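Local structure of nucleoporin NUP82 (Chaetomium thermophilum, 5CWW) at residues 328-333 with 446-451; 335-340 with 358-363; 270-275 with 285-290; 230-235 with 452-457. The protein probably serves as a structural component of the nuclear pore complex and docks transport factors, the chain here being its N-terminal beta-propeller part. All blocks are in the same frame, centred on the assembly; numbering follows the deposited sequence.

Contact 1: residues 328-333 with 446-451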
loop_
_atom_site.group_PDB
_atom_site.type_symbol
_atom_site.label_atom_id
_atom_site.label_comp_id
_atom_site.label_asym_id
_atom_site.label_seq_id
_atom_site.Cartn_x
_atom_site.Cartn_y
_atom_site.Cartn_z
ATOM N N GLN B 328 16.005 -8.862 20.705
ATOM C CA GLN B 328 15.885 -10.313 20.815
ATOM C C GLN B 328 15.183 -10.931 19.607
ATOM O O GLN B 328 15.662 -11.910 19.035
ATOM C CB GLN B 328 15.132 -10.687 22.093
ATOM C CG GLN B 328 16.033 -10.909 23.293
ATOM C CD GLN B 328 16.910 -12.136 23.138
ATOM O OE1 GLN B 328 16.729 -12.930 22.213
ATOM N NE2 GLN B 328 17.869 -12.296 24.043
ATOM N N GLN B 329 14.045 -10.358 19.228
ATOM C CA GLN B 329 13.258 -10.881 18.121
ATOM C C GLN B 329 14.039 -10.828 16.810
ATOM O O GLN B 329 13.995 -11.766 16.016
ATOM C CB GLN B 329 11.945 -10.110 17.990
ATOM C CG GLN B 329 10.918 -10.466 19.057
ATOM C CD GLN B 329 9.636 -9.664 18.932
ATOM O OE1 GLN B 329 9.625 -8.572 18.362
ATOM N NE2 GLN B 329 8.546 -10.208 19.454
ATOM N N GLN B 330 14.759 -9.732 16.594
ATOM C CA GLN B 330 15.567 -9.575 15.391
ATOM C C GLN B 330 16.717 -10.576 15.361
ATOM O O GLN B 330 17.068 -11.096 14.305
ATOM C CB GLN B 330 16.123 -8.155 15.297
ATOM C CG GLN B 330 15.094 -7.108 14.913
ATOM C CD GLN B 330 15.723 -5.753 14.644
ATOM O OE1 GLN B 330 16.942 -5.598 14.714
ATOM N NE2 GLN B 330 14.894 -4.764 14.333
ATOM N N LEU B 331 17.305 -10.834 16.523
ATOM C CA LEU B 331 18.392 -11.798 16.624
ATOM C C LEU B 331 17.881 -13.212 16.365
ATOM O O LEU B 331 18.569 -14.033 15.758
ATOM C CB LEU B 331 19.053 -11.714 18.001
ATOM C CG LEU B 331 20.172 -12.719 18.277
ATOM C CD1 LEU B 331 21.250 -12.642 17.206
ATOM C CD2 LEU B 331 20.768 -12.476 19.654
ATOM N N GLU B 332 16.666 -13.487 16.827
ATOM C CA GLU B 332 16.037 -14.782 16.607
ATOM C C GLU B 332 15.742 -14.979 15.122
ATOM O O GLU B 332 15.980 -16.050 14.562
ATOM C CB GLU B 332 14.755 -14.891 17.433
ATOM C CG GLU B 332 14.116 -16.266 17.420
ATOM C CD GLU B 332 12.948 -16.372 18.381
ATOM O OE1 GLU B 332 12.652 -15.373 19.073
ATOM O OE2 GLU B 332 12.327 -17.454 18.445
ATOM N N TRP B 333 15.235 -13.926 14.490
ATOM C CA TRP B 333 14.979 -13.923 13.055
ATOM C C TRP B 333 16.254 -14.226 12.268
ATOM O O TRP B 333 16.257 -15.074 11.376
ATOM C CB TRP B 333 14.398 -12.569 12.639
ATOM C CG TRP B 333 14.026 -12.452 11.195
ATOM C CD1 TRP B 333 12.854 -12.844 10.617
ATOM C CD2 TRP B 333 14.818 -11.879 10.146
ATOM N NE1 TRP B 333 12.869 -12.559 9.273
ATOM C CE2 TRP B 333 14.064 -11.966 8.959
ATOM C CE3 TRP B 333 16.091 -11.305 10.096
ATOM C CZ2 TRP B 333 14.544 -11.505 7.735
ATOM C CZ3 TRP B 333 16.564 -10.846 8.881
ATOM C CH2 TRP B 333 15.793 -10.950 7.718
ATOM N N VAL B 446 12.571 2.702 10.493
ATOM C CA VAL B 446 11.676 1.557 10.561
ATOM C C VAL B 446 12.478 0.268 10.438
ATOM O O VAL B 446 13.287 0.114 9.523
ATOM C CB VAL B 446 10.603 1.612 9.459
ATOM C CG1 VAL B 446 9.725 0.351 9.480
ATOM C CG2 VAL B 446 9.749 2.853 9.629
ATOM N N GLU B 447 12.258 -0.645 11.378
ATOM C CA GLU B 447 12.989 -1.904 11.420
ATOM C C GLU B 447 12.059 -3.069 11.743
ATOM O O GLU B 447 10.880 -2.876 12.046
ATOM C CB GLU B 447 14.115 -1.827 12.452
ATOM C CG GLU B 447 13.651 -1.429 13.844
ATOM C CD GLU B 447 14.798 -1.293 14.827
ATOM O OE1 GLU B 447 15.877 -1.869 14.572
ATOM O OE2 GLU B 447 14.621 -0.598 15.850
ATOM N N ALA B 448 12.608 -4.278 11.679
ATOM C CA ALA B 448 11.850 -5.492 11.943
ATOM C C ALA B 448 11.230 -5.460 13.331
ATOM O O ALA B 448 11.920 -5.214 14.322
ATOM C CB ALA B 448 12.742 -6.703 11.797
ATOM N N GLN B 449 9.925 -5.701 13.397
ATOM C CA GLN B 449 9.232 -5.803 14.673
ATOM C C GLN B 449 8.075 -6.793 14.607
ATOM O O GLN B 449 7.379 -6.899 13.593
ATOM C CB GLN B 449 8.715 -4.431 15.118
ATOM C CG GLN B 449 9.817 -3.454 15.499
ATOM C CD GLN B 449 9.305 -2.245 16.255
ATOM O OE1 GLN B 449 8.324 -2.326 16.998
ATOM N NE2 GLN B 449 9.970 -1.111 16.070
ATOM N N TRP B 450 7.901 -7.527 15.701
ATOM C CA TRP B 450 6.790 -8.454 15.869
ATOM C C TRP B 450 6.072 -8.145 17.172
ATOM O O TRP B 450 6.647 -7.537 18.074
ATOM C CB TRP B 450 7.278 -9.904 15.887
ATOM C CG TRP B 450 7.919 -10.371 14.617
ATOM C CD1 TRP B 450 7.338 -11.114 13.636
ATOM C CD2 TRP B 450 9.271 -10.140 14.198
ATOM N NE1 TRP B 450 8.240 -11.359 12.629
ATOM C CE2 TRP B 450 9.434 -10.772 12.950
ATOM C CE3 TRP B 450 10.356 -9.459 14.756
ATOM C CZ2 TRP B 450 10.638 -10.743 12.249
ATOM C CZ3 TRP B 450 11.553 -9.433 14.058
ATOM C CH2 TRP B 450 11.683 -10.072 12.818
ATOM N N LEU B 451 4.818 -8.570 17.277
ATOM C CA LEU B 451 4.112 -8.491 18.547
ATOM C C LEU B 451 4.790 -9.413 19.556
ATOM O O LEU B 451 5.513 -10.325 19.167
ATOM C CB LEU B 451 2.644 -8.870 18.375
ATOM C CG LEU B 451 1.789 -7.865 17.602
ATOM C CD1 LEU B 451 0.473 -8.503 17.183
ATOM C CD2 LEU B 451 1.539 -6.620 18.443
#

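Contact 2: residues 335-340 with 358-363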
loop_
_atom_site.group_PDB
_atom_site.type_symbol
_atom_site.label_atom_id
_atom_site.label_comp_id
_atom_site.label_asym_id
_atom_site.label_seq_id
_atom_site.Cartn_x
_atom_site.Cartn_y
_atom_site.Cartn_z
ATOM N N SER B 335 19.007 -15.667 13.293
ATOM C CA SER B 335 19.587 -16.972 13.606
ATOM C C SER B 335 19.035 -18.051 12.676
ATOM O O SER B 335 19.697 -19.055 12.413
ATOM C CB SER B 335 19.319 -17.348 15.064
ATOM O OG SER B 335 17.962 -17.705 15.260
ATOM N N GLU B 336 17.821 -17.835 12.181
ATOM C CA GLU B 336 17.215 -18.744 11.216
ATOM C C GLU B 336 17.932 -18.663 9.870
ATOM O O GLU B 336 17.869 -19.593 9.069
ATOM C CB GLU B 336 15.732 -18.419 11.034
ATOM C CG GLU B 336 14.899 -18.534 12.305
ATOM C CD GLU B 336 14.266 -19.900 12.471
ATOM O OE1 GLU B 336 13.564 -20.350 11.541
ATOM O OE2 GLU B 336 14.468 -20.524 13.535
ATOM N N ILE B 337 18.611 -17.545 9.630
ATOM C CA ILE B 337 19.311 -17.325 8.368
ATOM C C ILE B 337 20.768 -17.787 8.443
ATOM O O ILE B 337 21.302 -18.323 7.470
ATOM C CB ILE B 337 19.260 -15.837 7.957
ATOM C CG1 ILE B 337 17.801 -15.383 7.826
ATOM C CG2 ILE B 337 19.998 -15.614 6.639
ATOM C CD1 ILE B 337 17.622 -13.895 7.580
ATOM N N ASP B 338 21.408 -17.580 9.590
ATOM C CA ASP B 338 22.794 -18.010 9.776
ATOM C C ASP B 338 22.918 -19.529 9.687
ATOM O O ASP B 338 23.848 -20.050 9.071
ATOM C CB ASP B 338 23.331 -17.525 11.125
ATOM C CG ASP B 338 23.474 -16.016 11.189
ATOM O OD1 ASP B 338 23.764 -15.395 10.144
ATOM O OD2 ASP B 338 23.298 -15.449 12.289
ATOM N N ASN B 339 21.969 -20.230 10.301
ATOM C CA ASN B 339 21.949 -21.689 10.303
ATOM C C ASN B 339 21.202 -22.234 9.093
ATOM O O ASN B 339 20.480 -23.225 9.190
ATOM C CB ASN B 339 21.310 -22.214 11.590
ATOM C CG ASN B 339 22.043 -21.752 12.834
ATOM O OD1 ASN B 339 23.270 -21.651 12.844
ATOM N ND2 ASN B 339 21.291 -21.468 13.891
ATOM N N GLN B 340 21.382 -21.571 7.956
ATOM C CA GLN B 340 20.681 -21.928 6.730
ATOM C C GLN B 340 21.625 -21.880 5.534
ATOM O O GLN B 340 22.327 -20.891 5.323
ATOM C CB GLN B 340 19.492 -20.990 6.512
ATOM C CG GLN B 340 18.635 -21.328 5.304
ATOM C CD GLN B 340 17.528 -20.317 5.063
ATOM O OE1 GLN B 340 17.180 -20.031 3.919
ATOM N NE2 GLN B 340 16.960 -19.782 6.139
ATOM N N THR B 358 14.951 -19.318 2.652
ATOM C CA THR B 358 13.565 -19.454 3.075
ATOM C C THR B 358 13.282 -18.436 4.168
ATOM O O THR B 358 14.197 -17.984 4.857
ATOM C CB THR B 358 13.251 -20.867 3.598
ATOM O OG1 THR B 358 13.823 -21.038 4.901
ATOM C CG2 THR B 358 13.802 -21.927 2.654
ATOM N N ARG B 359 12.017 -18.060 4.313
ATOM C CA ARG B 359 11.634 -17.102 5.339
ATOM C C ARG B 359 11.831 -17.718 6.719
ATOM O O ARG B 359 11.426 -18.857 6.946
ATOM C CB ARG B 359 10.178 -16.672 5.173
ATOM C CG ARG B 359 9.752 -15.563 6.121
ATOM C CD ARG B 359 8.287 -15.688 6.489
ATOM N NE ARG B 359 7.411 -15.528 5.332
ATOM C CZ ARG B 359 6.642 -16.480 4.809
ATOM N NH1 ARG B 359 6.620 -17.704 5.320
ATOM N NH2 ARG B 359 5.889 -16.203 3.756
ATOM N N PRO B 360 12.467 -16.977 7.641
ATOM C CA PRO B 360 12.500 -17.443 9.029
ATOM C C PRO B 360 11.096 -17.680 9.571
ATOM O O PRO B 360 10.191 -16.895 9.282
ATOM C CB PRO B 360 13.186 -16.293 9.768
ATOM C CG PRO B 360 14.065 -15.670 8.737
ATOM C CD PRO B 360 13.297 -15.774 7.448
ATOM N N SER B 361 10.923 -18.749 10.342
ATOM C CA SER B 361 9.630 -19.063 10.936
ATOM C C SER B 361 9.480 -18.382 12.289
ATOM O O SER B 361 8.366 -18.127 12.740
ATOM C CB SER B 361 9.458 -20.576 11.085
ATOM O OG SER B 361 9.346 -21.195 9.815
ATOM N N ARG B 362 10.609 -18.096 12.931
ATOM C CA ARG B 362 10.611 -17.382 14.207
ATOM C C ARG B 362 11.065 -15.940 13.987
ATOM O O ARG B 362 11.854 -15.678 13.080
ATOM C CB ARG B 362 11.528 -18.076 15.212
ATOM C CG ARG B 362 11.303 -19.573 15.332
ATOM C CD ARG B 362 12.357 -20.219 16.212
ATOM N NE ARG B 362 12.330 -21.676 16.117
ATOM C CZ ARG B 362 13.163 -22.485 16.765
ATOM N NH1 ARG B 362 14.099 -21.984 17.561
ATOM N NH2 ARG B 362 13.062 -23.798 16.616
ATOM N N PRO B 363 10.575 -14.995 14.811
ATOM C CA PRO B 363 9.612 -15.177 15.904
ATOM C C PRO B 363 8.209 -15.498 15.396
ATOM O O PRO B 363 7.411 -16.084 16.128
ATOM C CB PRO B 363 9.627 -13.819 16.625
ATOM C CG PRO B 363 10.837 -13.107 16.127
ATOM C CD PRO B 363 11.060 -13.607 14.743
#

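Contact 3: residues 270-275 with 285-290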
loop_
_atom_site.group_PDB
_atom_site.type_symbol
_atom_site.label_atom_id
_atom_site.label_comp_id
_atom_site.label_asym_id
_atom_site.label_seq_id
_atom_site.Cartn_x
_atom_site.Cartn_y
_atom_site.Cartn_z
ATOM N N MET B 270 12.406 -5.227 2.733
ATOM C CA MET B 270 11.436 -6.129 3.361
ATOM C C MET B 270 10.304 -5.354 4.021
ATOM O O MET B 270 9.552 -5.913 4.820
ATOM C CB MET B 270 12.098 -7.005 4.424
ATOM C CG MET B 270 13.353 -7.696 3.982
ATOM S SD MET B 270 14.090 -8.603 5.347
ATOM C CE MET B 270 15.702 -8.945 4.647
ATOM N N THR B 271 10.198 -4.069 3.709
ATOM C CA THR B 271 9.222 -3.212 4.367
ATOM C C THR B 271 8.114 -2.823 3.404
ATOM O O THR B 271 8.361 -2.153 2.402
ATOM C CB THR B 271 9.877 -1.940 4.932
ATOM O OG1 THR B 271 10.975 -2.305 5.778
ATOM C CG2 THR B 271 8.867 -1.125 5.736
ATOM N N LEU B 272 6.894 -3.248 3.711
ATOM C CA LEU B 272 5.727 -2.821 2.950
ATOM C C LEU B 272 5.129 -1.586 3.605
ATOM O O LEU B 272 4.822 -1.589 4.798
ATOM C CB LEU B 272 4.682 -3.935 2.865
ATOM C CG LEU B 272 3.422 -3.593 2.063
ATOM C CD1 LEU B 272 3.759 -3.375 0.591
ATOM C CD2 LEU B 272 2.367 -4.688 2.219
ATOM N N TRP B 273 4.988 -0.527 2.818
ATOM C CA TRP B 273 4.406 0.723 3.283
ATOM C C TRP B 273 2.985 0.857 2.758
ATOM O O TRP B 273 2.713 0.499 1.612
ATOM C CB TRP B 273 5.252 1.910 2.820
ATOM C CG TRP B 273 6.539 2.075 3.564
ATOM C CD1 TRP B 273 7.743 1.504 3.260
ATOM C CD2 TRP B 273 6.760 2.875 4.730
ATOM N NE1 TRP B 273 8.698 1.901 4.166
ATOM C CE2 TRP B 273 8.119 2.742 5.080
ATOM C CE3 TRP B 273 5.939 3.691 5.513
ATOM C CZ2 TRP B 273 8.674 3.391 6.180
ATOM C CZ3 TRP B 273 6.493 4.338 6.604
ATOM C CH2 TRP B 273 7.846 4.183 6.926
ATOM N N LEU B 274 2.088 1.387 3.586
ATOM C CA LEU B 274 0.696 1.569 3.186
ATOM C C LEU B 274 0.164 2.946 3.546
ATOM O O LEU B 274 0.501 3.502 4.595
ATOM C CB LEU B 274 -0.193 0.514 3.840
ATOM C CG LEU B 274 0.144 -0.948 3.551
ATOM C CD1 LEU B 274 1.006 -1.534 4.666
ATOM C CD2 LEU B 274 -1.128 -1.752 3.363
ATOM N N ALA B 275 -0.691 3.470 2.674
ATOM C CA ALA B 275 -1.365 4.737 2.909
ATOM C C ALA B 275 -2.874 4.547 2.832
ATOM O O ALA B 275 -3.397 4.029 1.846
ATOM C CB ALA B 275 -0.905 5.780 1.903
ATOM N N CYS B 285 7.130 -4.819 8.568
ATOM C CA CYS B 285 8.514 -5.245 8.396
ATOM C C CYS B 285 8.925 -6.276 9.446
ATOM O O CYS B 285 8.695 -6.063 10.633
ATOM C CB CYS B 285 9.442 -4.033 8.468
ATOM S SG CYS B 285 11.193 -4.436 8.447
ATOM N N PRO B 286 9.554 -7.388 9.021
ATOM C CA PRO B 286 9.944 -7.783 7.662
ATOM C C PRO B 286 8.897 -8.641 6.954
ATOM O O PRO B 286 8.546 -9.710 7.454
ATOM C CB PRO B 286 11.217 -8.587 7.902
ATOM C CG PRO B 286 10.980 -9.252 9.213
ATOM C CD PRO B 286 10.048 -8.360 10.012
ATOM N N LEU B 287 8.415 -8.176 5.805
ATOM C CA LEU B 287 7.447 -8.927 5.014
ATOM C C LEU B 287 8.162 -9.673 3.894
ATOM O O LEU B 287 8.668 -9.055 2.956
ATOM C CB LEU B 287 6.380 -7.995 4.435
ATOM C CG LEU B 287 5.273 -8.674 3.625
ATOM C CD1 LEU B 287 4.427 -9.582 4.510
ATOM C CD2 LEU B 287 4.403 -7.638 2.933
ATOM N N LEU B 288 8.202 -10.998 4.002
ATOM C CA LEU B 288 8.896 -11.836 3.030
ATOM C C LEU B 288 7.999 -12.956 2.511
ATOM O O LEU B 288 7.162 -13.478 3.249
ATOM C CB LEU B 288 10.158 -12.438 3.653
ATOM C CG LEU B 288 11.351 -11.504 3.875
ATOM C CD1 LEU B 288 12.406 -12.204 4.715
ATOM C CD2 LEU B 288 11.945 -11.055 2.550
ATOM N N PRO B 289 8.170 -13.336 1.236
ATOM C CA PRO B 289 7.538 -14.580 0.784
ATOM C C PRO B 289 8.232 -15.791 1.404
ATOM O O PRO B 289 9.239 -15.617 2.090
ATOM C CB PRO B 289 7.717 -14.540 -0.739
ATOM C CG PRO B 289 8.823 -13.582 -0.982
ATOM C CD PRO B 289 8.786 -12.590 0.126
ATOM N N GLN B 290 7.698 -16.988 1.178
ATOM C CA GLN B 290 8.262 -18.204 1.762
ATOM C C GLN B 290 9.725 -18.378 1.383
ATOM O O GLN B 290 10.520 -18.906 2.161
ATOM C CB GLN B 290 7.470 -19.435 1.318
ATOM C CG GLN B 290 6.052 -19.473 1.846
ATOM C CD GLN B 290 5.322 -20.748 1.474
ATOM O OE1 GLN B 290 4.704 -21.391 2.325
ATOM N NE2 GLN B 290 5.380 -21.116 0.201
#

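Contact 4: residues 230-235 with 452-457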
loop_
_atom_site.group_PDB
_atom_site.type_symbol
_atom_site.label_atom_id
_atom_site.label_comp_id
_atom_site.label_asym_id
_atom_site.label_seq_id
_atom_site.Cartn_x
_atom_site.Cartn_y
_atom_site.Cartn_z
ATOM N N LEU B 230 1.954 -12.393 18.886
ATOM C CA LEU B 230 2.383 -12.703 17.521
ATOM C C LEU B 230 1.767 -13.981 16.947
ATOM O O LEU B 230 1.855 -14.222 15.741
ATOM C CB LEU B 230 3.916 -12.812 17.457
ATOM C CG LEU B 230 4.640 -13.793 18.392
ATOM C CD1 LEU B 230 4.460 -15.252 17.991
ATOM C CD2 LEU B 230 6.122 -13.471 18.422
ATOM N N ASP B 231 1.156 -14.799 17.800
ATOM C CA ASP B 231 0.614 -16.086 17.363
ATOM C C ASP B 231 -0.908 -16.065 17.224
ATOM O O ASP B 231 -1.523 -17.097 16.960
ATOM C CB ASP B 231 1.032 -17.200 18.330
ATOM C CG ASP B 231 0.660 -16.903 19.768
ATOM O OD1 ASP B 231 -0.274 -16.110 20.001
ATOM O OD2 ASP B 231 1.307 -17.471 20.674
ATOM N N GLN B 232 -1.512 -14.895 17.400
ATOM C CA GLN B 232 -2.946 -14.755 17.186
ATOM C C GLN B 232 -3.258 -14.903 15.703
ATOM O O GLN B 232 -2.355 -14.909 14.865
ATOM C CB GLN B 232 -3.452 -13.408 17.706
ATOM C CG GLN B 232 -3.396 -13.271 19.221
ATOM C CD GLN B 232 -4.001 -11.970 19.714
ATOM O OE1 GLN B 232 -3.345 -11.190 20.403
ATOM N NE2 GLN B 232 -5.261 -11.732 19.364
ATOM N N ASP B 233 -4.540 -15.024 15.385
ATOM C CA ASP B 233 -4.968 -15.262 14.014
ATOM C C ASP B 233 -4.997 -13.966 13.206
ATOM O O ASP B 233 -5.724 -13.031 13.544
ATOM C CB ASP B 233 -6.345 -15.925 14.002
ATOM C CG ASP B 233 -7.037 -15.808 12.664
ATOM O OD1 ASP B 233 -6.519 -16.370 11.674
ATOM O OD2 ASP B 233 -8.103 -15.158 12.605
ATOM N N PHE B 234 -4.201 -13.923 12.140
ATOM C CA PHE B 234 -4.157 -12.769 11.246
ATOM C C PHE B 234 -4.582 -13.156 9.837
ATOM O O PHE B 234 -4.526 -12.337 8.918
ATOM C CB PHE B 234 -2.751 -12.168 11.210
ATOM C CG PHE B 234 -2.137 -11.989 12.563
ATOM C CD1 PHE B 234 -2.779 -11.241 13.536
ATOM C CD2 PHE B 234 -0.918 -12.568 12.865
ATOM C CE1 PHE B 234 -2.216 -11.077 14.784
ATOM C CE2 PHE B 234 -0.349 -12.407 14.113
ATOM C CZ PHE B 234 -0.998 -11.660 15.074
ATOM N N GLY B 235 -5.008 -14.405 9.678
ATOM C CA GLY B 235 -5.337 -14.946 8.373
ATOM C C GLY B 235 -6.705 -14.521 7.882
ATOM O O GLY B 235 -7.390 -13.718 8.519
ATOM N N PRO B 452 4.568 -9.175 20.858
ATOM C CA PRO B 452 5.199 -10.014 21.885
ATOM C C PRO B 452 4.738 -11.470 21.843
ATOM O O PRO B 452 3.656 -11.751 21.330
ATOM C CB PRO B 452 4.756 -9.361 23.198
ATOM C CG PRO B 452 4.339 -7.990 22.841
ATOM C CD PRO B 452 3.827 -8.046 21.445
ATOM N N PRO B 453 5.553 -12.391 22.380
ATOM C CA PRO B 453 5.084 -13.762 22.593
ATOM C C PRO B 453 4.179 -13.835 23.818
ATOM O O PRO B 453 4.229 -12.937 24.658
ATOM C CB PRO B 453 6.377 -14.546 22.809
ATOM C CG PRO B 453 7.308 -13.553 23.413
ATOM C CD PRO B 453 6.960 -12.226 22.787
ATOM N N ARG B 454 3.367 -14.880 23.918
ATOM C CA ARG B 454 2.474 -15.039 25.061
ATOM C C ARG B 454 3.259 -15.290 26.347
ATOM O O ARG B 454 2.720 -15.164 27.447
ATOM C CB ARG B 454 1.490 -16.181 24.809
ATOM C CG ARG B 454 0.534 -15.909 23.661
ATOM C CD ARG B 454 -0.411 -17.071 23.426
ATOM N NE ARG B 454 -1.286 -16.833 22.279
ATOM C CZ ARG B 454 -2.419 -16.140 22.324
ATOM N NH1 ARG B 454 -2.835 -15.596 23.462
ATOM N NH2 ARG B 454 -3.140 -15.986 21.223
ATOM N N SER B 455 4.534 -15.639 26.199
ATOM C CA SER B 455 5.415 -15.862 27.339
ATOM C C SER B 455 5.563 -14.594 28.176
ATOM O O SER B 455 5.688 -14.655 29.398
ATOM C CB SER B 455 6.791 -16.334 26.861
ATOM O OG SER B 455 6.678 -17.447 25.991
ATOM N N LYS B 456 5.550 -13.447 27.504
ATOM C CA LYS B 456 5.697 -12.159 28.171
ATOM C C LYS B 456 4.513 -11.868 29.088
ATOM O O LYS B 456 3.358 -12.043 28.698
ATOM C CB LYS B 456 5.841 -11.039 27.136
ATOM C CG LYS B 456 5.786 -9.628 27.715
ATOM C CD LYS B 456 5.905 -8.580 26.621
ATOM C CE LYS B 456 5.678 -7.179 27.165
ATOM N NZ LYS B 456 5.714 -6.154 26.086
ATOM N N ASN B 457 4.815 -11.417 30.302
ATOM C CA ASN B 457 3.791 -11.004 31.253
ATOM C C ASN B 457 3.650 -9.488 31.263
ATOM O O ASN B 457 4.636 -8.766 31.419
ATOM C CB ASN B 457 4.126 -11.510 32.656
ATOM C CG ASN B 457 4.092 -13.024 32.754
ATOM O OD1 ASN B 457 4.298 -13.726 31.765
ATOM N ND2 ASN B 457 3.828 -13.533 33.952
#

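Contact 1: residues 328-333 with 446-451
Gln330 NE2 reaches from helix 321-338 to two acceptors in the facing loop, with CG anti to the carbonyl carbon (chi1 -74°) and the chain extended beyond it. One bond goes to Ala448 O at 3.0 Å; it is almost straight (176° at the hydrogen), lies in the plane of the Gln330 amide and falls on a lone pair of the carbonyl. The other meets Glu447 OE1 at 3.1 Å, coming from above the carboxylate plane. An alanine at Gln330 would remove the amide and would probably leave Ala448 O and Glu447 OE1 without this shared donor, setting the Glu447 side chain freer to turn. The preceding residue, Gln329, grips the loop backbone: its NE2 donates to Leu451 O at 3.0 Å from well above the carbonyl plane, while its OE1 takes a weak bond from Trp450 N at 3.3 Å. The Trp450 indole lies between Gln329 and Trp333, with CE3 against Gln329 CB at 3.7 Å. The far end of that ring meets Trp333, CZ2 to CD1 at 3.5 Å, the planes inclined at 39° in an oblique aromatic pair. Pro286 and Pro363 also touch Trp450. The arrangement is a buried helix-to-loop junction of a beta-propeller: a helix inserted between strands 281-284 and 369-370 of one blade binds the long loop between strands 437-441 and 469-476 of the next.

Contact 2: residues 335-340 with 358-363
The C-terminal end of helix 321-338 turns back on the loop that follows strand 354-358, with Glu336 and Gln340 gripping its backbone and Pro360 packed against Glu336 and Ile337. Gln340 OE1 accepts from Thr358 N at 2.7 Å, a fairly straight bond tilted 21° from the carbonyl plane. The other end of the same amide, Gln340 NE2, donates back to Glu336 O at 3.1 Å. It thus supplies the helix carbonyl with a donor where the chain has left its helical course after Asp338, and the two bonds together fix the rotation of the amide. Glu336 runs differently. Its chain bends at chi2 (-93°), and beyond the bend OE1 takes a weak bond from Ser361 N at 3.3 Å. OE2 lies over one face of the Arg362 guanidinium, 3.5 Å from NE; no N-H of the arginine points at it, and Arg362 CD lies 3.4 Å from the same Glu336 OE2. Closer to the backbone, Glu336 CB rests on Pro360 CB at 3.6 Å, the two side chains sliding past each other in opposite directions. Ile337 adds CG1 against Pro360 CG at 3.9 Å, and Trp333, a turn earlier on the helix, touches the same proline. The chemistry is uneven: the neutral amide of Gln340 makes the firm directional bonds, whereas the Glu336 carboxylate holds Ser361 weakly and attracts Arg362 through charge alone, an attraction that solvent around the exposed arginine would probably weaken.

Contact 3: residues 270-275 with 285-290
Met270 O is held from the loop by two groups of successive residues. Leu287 N donates to it at 2.7 Å, nearly straight at 169° and in the carbonyl plane. Pro286 CA, which belongs to the residue before, makes a CA-H...O contact with the same oxygen at 3.4 Å. Proline has no N-H to give, and the peptide before Pro286 is cis. The side chain of Met270 extends over this part of the loop, SD lying 3.8 Å from Pro286 CB. Its CG leans on Leu288 CD2 at 3.9 Å, and the Met270 chain runs at a slant across both residues. Leu272 and Leu287 form a second apolar patch, their side chains side by side and pointing the same way, CD2 to CD2 at 3.7 Å. In each of these leucines CG stands anti to the backbone N (chi1 -179° in Leu272, -178° in Leu287), so both chains leave the backbone in the same sense. Thr271 presents OG1 to Cys285 SG at 3.4 Å, but its hydroxyl has a hydrogen-bond partner elsewhere, Trp267 O. The contact is buried throughout and lies where the hairpin of strands 272-276 and 281-284 gives way to loop, just beyond the backbone pairing of Leu272 with Leu284. Strand 198-203 of the preceding blade lends Val199 to Leu272, strand 254-258 pairs with 272-276, and Trp333 of helix 321-338 touches Met270, Pro286 and Leu288.

Contact 4: residues 230-235 with 452-457
Leu230 N donates to Pro452 O at 3.0 Å, a backbone hydrogen bond tying the two surface loops. The charged interaction lies beside it: Asp231 OD1, its CG set between the backbone N and the carbonyl carbon (chi1 54°), forms a salt bridge with Arg454 NE at 2.6 Å. Carboxylate and guanidinium planes differ by only 16°, yet the hydrogen bond within the bridge is weak, bent to 121°. Arg454 is extended from CG to NE, and its NH2 comes 3.4 Å from Gln232 CG, crossing that side chain at about a right angle. The amide end of Gln232 is engaged elsewhere, OE1 accepting from Thr228 N and Tyr229 N, and Gln232 also packs on an apolar side chain of another protein chain. Packing is lighter, with Leu230 CG 3.7 Å from Pro452 O and CD2 4.1 Å from Pro453 N; Pro363 also touches this leucine. An alanine at Leu230 would probably open a gap beside the Pro452-Pro453 peptide and Pro363. Each loop has its own turn: Pro453 to Lys456 is a type I beta turn, and Asp233 OD1 accepts from Gly235 N in an Asx turn. The whole is a loop-to-loop contact on the propeller surface, joining the segment after helix 221-225 to the loop before strand 469-476.

Contacts 1 and 2 share helix 321-338, their centres about 12 Å apart, and Trp333 NE1 of the first lies 3.4 Å from Pro360 CG of the second. Contact 3 is deeper, about 11 Å from the chain centre, and reaches both: Gln449 N probably bonds to Cys285 O at 3.0 Å, and Arg359 N to Gln290 O at 2.8 Å. Contact 4 carries on from contact 1 along the chain, with Leu451 O packed on Leu230 CD2, but stays about 10 Å from contact 3 at the nearest atoms. In sequence, contacts 1, 2 and 3 all fall within the loop that contact 4 closes. Together they fasten the inserted helix and long loops to the propeller.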